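Local structure of 2,3-dihydroxy-2,3-dihydrophenylpropionate dehydrogenase (Pseudomonas sp. MC1, 5XTF) at residues V25-G30 against K89-R94; E72-D77 against H81-K86. The protein oxidises the cis-dihydrodiol of naphthalene to 1,2-dihydroxynaphthalene with NAD(+) as hydride acceptor, as a tetrameric short-chain dehydrogenase/reductase. One frame throughout, in Å; residues are numbered along the deposited sequence.

Contact 1 (V25-G30 against K89-R94)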
loop_
_atom_site.group_PDB
_atom_site.type_symbol
_atom_site.label_atom_id
_atom_site.label_comp_id
_atom_site.label_asym_id
_atom_site.label_seq_id
_atom_site.Cartn_x
_atom_site.Cartn_y
_atom_site.Cartn_z
ATOM N N VAL B 25 -21.304 -10.387 -23.114
ATOM C CA VAL B 25 -22.081 -9.155 -23.084
ATOM C C VAL B 25 -21.535 -8.264 -21.977
ATOM O O VAL B 25 -21.386 -8.717 -20.836
ATOM C CB VAL B 25 -23.572 -9.444 -22.839
ATOM C CG1 VAL B 25 -24.315 -8.158 -22.583
ATOM C CG2 VAL B 25 -24.165 -10.220 -24.011
ATOM N N VAL B 26 -21.259 -7.000 -22.302
ATOM C CA VAL B 26 -20.711 -6.046 -21.342
ATOM C C VAL B 26 -21.578 -4.795 -21.314
ATOM O O VAL B 26 -22.075 -4.349 -22.354
ATOM C CB VAL B 26 -19.248 -5.674 -21.665
ATOM C CG1 VAL B 26 -19.139 -5.018 -23.036
ATOM C CG2 VAL B 26 -18.670 -4.757 -20.585
ATOM N N SER B 27 -21.728 -4.206 -20.131
ATOM C CA SER B 27 -22.491 -2.982 -19.965
ATOM C C SER B 27 -21.623 -1.909 -19.314
ATOM O O SER B 27 -21.037 -2.148 -18.259
ATOM C CB SER B 27 -23.723 -3.252 -19.119
ATOM O OG SER B 27 -24.469 -2.069 -19.028
ATOM N N ILE B 28 -21.588 -0.718 -19.915
ATOM C CA ILE B 28 -20.595 0.321 -19.626
ATOM C C ILE B 28 -21.311 1.627 -19.272
ATOM O O ILE B 28 -22.041 2.165 -20.105
ATOM C CB ILE B 28 -19.676 0.535 -20.846
ATOM C CG1 ILE B 28 -19.075 -0.803 -21.296
ATOM C CG2 ILE B 28 -18.614 1.602 -20.574
ATOM C CD1 ILE B 28 -18.395 -0.780 -22.660
ATOM N N THR B 29 -21.096 2.152 -18.057
ATOM C CA THR B 29 -21.517 3.525 -17.753
ATOM C C THR B 29 -20.416 4.523 -18.142
ATOM O O THR B 29 -19.270 4.152 -18.417
ATOM C CB THR B 29 -21.864 3.727 -16.271
ATOM O OG1 THR B 29 -20.653 3.872 -15.510
ATOM C CG2 THR B 29 -22.698 2.582 -15.711
ATOM N N GLY B 30 -20.762 5.808 -18.136
ATOM C CA GLY B 30 -19.825 6.824 -18.609
ATOM C C GLY B 30 -19.340 6.603 -20.029
ATOM O O GLY B 30 -18.164 6.840 -20.325
ATOM N N LYS B 89 -31.876 -3.832 -17.418
ATOM C CA LYS B 89 -33.066 -4.486 -17.954
ATOM C C LYS B 89 -33.037 -4.516 -19.484
ATOM O O LYS B 89 -33.294 -5.556 -20.104
ATOM C CB LYS B 89 -34.324 -3.791 -17.438
ATOM C CG LYS B 89 -35.600 -4.561 -17.759
ATOM C CD LYS B 89 -36.859 -3.806 -17.329
ATOM C CE LYS B 89 -38.063 -4.750 -17.287
ATOM N NZ LYS B 89 -38.216 -5.561 -18.542
ATOM N N GLN B 90 -32.678 -3.394 -20.108
ATOM C CA GLN B 90 -32.575 -3.379 -21.564
ATOM C C GLN B 90 -31.482 -4.308 -22.052
ATOM O O GLN B 90 -31.606 -4.902 -23.136
ATOM C CB GLN B 90 -32.294 -1.966 -22.063
ATOM C CG GLN B 90 -33.490 -1.035 -22.038
ATOM C CD GLN B 90 -33.275 0.186 -22.918
ATOM O OE1 GLN B 90 -32.433 0.192 -23.812
ATOM N NE2 GLN B 90 -34.091 1.192 -22.723
ATOM N N THR B 91 -30.389 -4.422 -21.291
ATOM C CA THR B 91 -29.307 -5.303 -21.711
ATOM C C THR B 91 -29.797 -6.746 -21.803
ATOM O O THR B 91 -29.555 -7.436 -22.802
ATOM C CB THR B 91 -28.118 -5.194 -20.746
ATOM O OG1 THR B 91 -27.606 -3.852 -20.735
ATOM C CG2 THR B 91 -27.015 -6.136 -21.184
ATOM N N ILE B 92 -30.521 -7.197 -20.778
ATOM C CA ILE B 92 -31.007 -8.570 -20.723
ATOM C C ILE B 92 -32.025 -8.820 -21.830
ATOM O O ILE B 92 -31.960 -9.830 -22.541
ATOM C CB ILE B 92 -31.603 -8.856 -19.334
ATOM C CG1 ILE B 92 -30.565 -8.544 -18.254
ATOM C CG2 ILE B 92 -32.085 -10.294 -19.243
ATOM C CD1 ILE B 92 -29.198 -9.220 -18.485
ATOM N N ASP B 93 -32.974 -7.891 -21.995
ATOM C CA ASP B 93 -34.010 -8.042 -23.013
ATOM C C ASP B 93 -33.416 -8.043 -24.409
ATOM O O ASP B 93 -33.835 -8.820 -25.268
ATOM C CB ASP B 93 -35.039 -6.928 -22.873
ATOM C CG ASP B 93 -35.844 -7.050 -21.595
ATOM O OD1 ASP B 93 -35.888 -8.170 -21.025
ATOM O OD2 ASP B 93 -36.445 -6.038 -21.169
ATOM N N ARG B 94 -32.421 -7.201 -24.643
ATOM C CA ARG B 94 -31.792 -7.162 -25.950
ATOM C C ARG B 94 -30.803 -8.307 -26.139
ATOM O O ARG B 94 -30.707 -8.867 -27.237
ATOM C CB ARG B 94 -31.099 -5.817 -26.142
ATOM C CG ARG B 94 -30.298 -5.735 -27.410
ATOM C CD ARG B 94 -31.210 -5.541 -28.584
ATOM N NE ARG B 94 -30.461 -5.550 -29.831
ATOM C CZ ARG B 94 -29.837 -4.486 -30.323
ATOM N NH1 ARG B 94 -29.869 -3.333 -29.658
ATOM N NH2 ARG B 94 -29.183 -4.580 -31.476
#

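Contact 2 (E72-D77 against H81-K86)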
loop_
_atom_site.group_PDB
_atom_site.type_symbol
_atom_site.label_atom_id
_atom_site.label_comp_id
_atom_site.label_asym_id
_atom_site.label_seq_id
_atom_site.Cartn_x
_atom_site.Cartn_y
_atom_site.Cartn_z
ATOM N N GLU B 72 -27.101 -1.353 -27.355
ATOM C CA GLU B 72 -28.254 -0.975 -26.562
ATOM C C GLU B 72 -27.821 0.241 -25.764
ATOM O O GLU B 72 -26.809 0.184 -25.062
ATOM C CB GLU B 72 -28.690 -2.119 -25.650
ATOM C CG GLU B 72 -30.068 -1.953 -25.039
ATOM C CD GLU B 72 -31.182 -1.906 -26.090
ATOM O OE1 GLU B 72 -31.077 -2.603 -27.130
ATOM O OE2 GLU B 72 -32.167 -1.177 -25.873
ATOM N N ILE B 73 -28.545 1.342 -25.899
ATOM C CA ILE B 73 -28.128 2.623 -25.341
ATOM C C ILE B 73 -29.240 3.163 -24.459
ATOM O O ILE B 73 -30.411 3.152 -24.844
ATOM C CB ILE B 73 -27.759 3.634 -26.444
ATOM C CG1 ILE B 73 -26.640 3.071 -27.326
ATOM C CG2 ILE B 73 -27.363 4.985 -25.840
ATOM C CD1 ILE B 73 -26.315 3.916 -28.557
ATOM N N VAL B 74 -28.874 3.601 -23.263
ATOM C CA VAL B 74 -29.762 4.311 -22.355
ATOM C C VAL B 74 -29.145 5.681 -22.116
ATOM O O VAL B 74 -27.939 5.779 -21.850
ATOM C CB VAL B 74 -29.946 3.558 -21.024
ATOM C CG1 VAL B 74 -30.700 4.407 -20.039
ATOM C CG2 VAL B 74 -30.642 2.226 -21.241
ATOM N N VAL B 75 -29.956 6.730 -22.247
ATOM C CA VAL B 75 -29.538 8.102 -21.977
ATOM C C VAL B 75 -30.079 8.495 -20.612
ATOM O O VAL B 75 -31.289 8.373 -20.371
ATOM C CB VAL B 75 -30.060 9.073 -23.050
ATOM C CG1 VAL B 75 -29.725 10.500 -22.647
ATOM C CG2 VAL B 75 -29.522 8.730 -24.447
ATOM N N GLY B 76 -29.213 8.990 -19.731
ATOM C CA GLY B 76 -29.670 9.437 -18.433
ATOM C C GLY B 76 -28.531 9.570 -17.439
ATOM O O GLY B 76 -27.356 9.496 -17.791
ATOM N N ASP B 77 -28.920 9.745 -16.181
ATOM C CA ASP B 77 -28.017 10.137 -15.100
ATOM C C ASP B 77 -27.708 8.928 -14.224
ATOM O O ASP B 77 -28.628 8.282 -13.702
ATOM C CB ASP B 77 -28.647 11.258 -14.281
ATOM C CG ASP B 77 -27.688 11.875 -13.301
ATOM O OD1 ASP B 77 -26.830 11.160 -12.737
ATOM O OD2 ASP B 77 -27.802 13.091 -13.088
ATOM N N HIS B 81 -31.010 5.605 -9.518
ATOM C CA HIS B 81 -30.947 4.147 -9.455
ATOM C C HIS B 81 -31.784 3.499 -10.556
ATOM O O HIS B 81 -31.332 2.553 -11.213
ATOM C CB HIS B 81 -31.397 3.655 -8.075
ATOM C CG HIS B 81 -31.256 2.181 -7.895
ATOM N ND1 HIS B 81 -30.047 1.530 -8.035
ATOM C CD2 HIS B 81 -32.169 1.221 -7.608
ATOM C CE1 HIS B 81 -30.221 0.234 -7.845
ATOM N NE2 HIS B 81 -31.499 0.020 -7.582
ATOM N N ALA B 82 -32.996 4.011 -10.785
ATOM C CA ALA B 82 -33.868 3.452 -11.814
ATOM C C ALA B 82 -33.206 3.459 -13.183
ATOM O O ALA B 82 -33.429 2.539 -13.980
ATOM C CB ALA B 82 -35.187 4.224 -11.858
ATOM N N THR B 83 -32.387 4.473 -13.476
ATOM C CA THR B 83 -31.658 4.476 -14.741
ATOM C C THR B 83 -30.694 3.290 -14.835
ATOM O O THR B 83 -30.576 2.655 -15.898
ATOM C CB THR B 83 -30.905 5.799 -14.905
ATOM O OG1 THR B 83 -31.839 6.883 -15.032
ATOM C CG2 THR B 83 -29.988 5.749 -16.131
ATOM N N ASN B 84 -29.993 2.981 -13.735
ATOM C CA ASN B 84 -29.104 1.819 -13.713
ATOM C C ASN B 84 -29.891 0.529 -13.908
ATOM O O ASN B 84 -29.452 -0.370 -14.630
ATOM C CB ASN B 84 -28.332 1.756 -12.384
ATOM C CG ASN B 84 -27.342 2.883 -12.221
ATOM O OD1 ASN B 84 -27.495 3.743 -11.352
ATOM N ND2 ASN B 84 -26.310 2.876 -13.033
ATOM N N GLU B 85 -31.044 0.407 -13.242
ATOM C CA GLU B 85 -31.908 -0.745 -13.470
ATOM C C GLU B 85 -32.344 -0.821 -14.930
ATOM O O GLU B 85 -32.328 -1.897 -15.544
ATOM C CB GLU B 85 -33.111 -0.669 -12.535
ATOM C CG GLU B 85 -32.731 -0.878 -11.076
ATOM C CD GLU B 85 -33.872 -0.586 -10.111
ATOM O OE1 GLU B 85 -34.700 0.312 -10.405
ATOM O OE2 GLU B 85 -33.948 -1.271 -9.068
ATOM N N LYS B 86 -32.700 0.323 -15.512
ATOM C CA LYS B 86 -33.104 0.368 -16.913
ATOM C C LYS B 86 -31.988 -0.129 -17.823
ATOM O O LYS B 86 -32.216 -0.975 -18.699
ATOM C CB LYS B 86 -33.512 1.795 -17.264
ATOM C CG LYS B 86 -34.163 1.994 -18.623
ATOM C CD LYS B 86 -34.618 3.455 -18.692
ATOM C CE LYS B 86 -34.643 4.019 -20.099
ATOM N NZ LYS B 86 -34.966 2.961 -21.060
HETATM O O HOH W 1 -31.603 9.543 -15.370
#

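Contact 1 (V25-G30 against K89-R94)
Thr91, on the inner face of helix 81-95, meets strand 25-28 with both branches of its side chain. With OG1 at chi1 -61°, CG2 lies anti to the backbone N, which carries the methyl to Val25, where it rests 3.7 Å from Val25 CG1. Val25 and Thr91 do not meet end on; the two side chains run antiparallel, flank to flank, so methyl lies alongside methyl. The other branch of Thr91 faces Ser27, and the backbones come nearest at this pair, with 7.4 Å between Ser27 CA and Thr91 CA. Ser27 OG, swung anti to its own N (chi1 -177°), stands 4.0 Å from Thr91 OG1, too far for a direct bond. Ser51, on the adjoining strand 49-54, links them: its OG is hydrogen-bonded to both Ser27 OG and Thr91 OG1. Thr91 OG1 also bonds back to the carbonyl O of Leu87, one turn earlier in the helix. Val26, between the two contacting strand residues, directs its side chain to the other side of the sheet, against Phe43 of helix 34-46; this inner strand of the Rossmann-type sheet is thus packed between two helices. Only 104 Å² is buried between the segments. The chemistry is accordingly mixed: a methyl contact at Val25 and, beside it, two buried hydroxyls whose polar needs are met by a third hydroxyl and a helix carbonyl.

Contact 2 (E72-D77 against H81-K86)
Thr83 reaches across to Val74, Gly76 and Asp77 where strand 72-75, an edge strand of the Rossmann-type parallel sheet within this chain, gives way to helix 81-95, the first half of a beta-alpha-beta crossover that strand 100-103 completes. The helix opens at His81, which faces away from the strand: its ring stacks on Trp118 of a neighbouring subunit, while ND1 is hydrogen-bonded to Ser138 of its own chain. Thr83, two residues on, gives the largest share of the helix side. Its chi1 of -66°, measured to OG1, sets CG2 opposite the backbone N and facing the strand, where CG2 is 4.2 Å from Val74 CG1 and 4.3 Å from Gly76 C. The backbones come close here, with 6.5 Å between the CA atoms of Gly76 and Thr83. Beyond the glycine, Asp77, an NAD(+)-binding residue, turns its carbonyl O to Thr83 CB at 3.6 Å, whereas its carboxylate pairs with Arg79. Lys86 follows one turn after Thr83. Its chain runs extended from the helix until it bends at chi4 (32°), and the aliphatic CE passes obliquely over Val74 at 4.0 Å from CG1, so this lysine contributes hydrocarbon here. The polar link is indirect: Thr83 OG1, itself hydrogen-bonded to Asp80 OD1, accepts a hydrogen bond of 2.7 Å from a water that in turn accepts one from Asp77 N at 2.8 Å.

Helix 81-95 serves both contacts: its first turns face strand 72-75 in contact 2, and its later turns face strand 25-28 in contact 1, with strand 49-54 between the two in the same sheet. The centres lie 9 Å apart, and both segments of contact 2 fall in sequence between the two segments of contact 1. They join directly through a salt bridge, Arg94 NH1 to Glu72 OE1 at 2.9 Å, which ties the helix to the start of the edge strand. Contact 2 includes the cofactor-binding Asp77, whereas in contact 1 the Ser27 side chain is about 10 Å from those of the NAD(+)-binding residues Val78 and Asn104; no NAD(+) is bound to this chain.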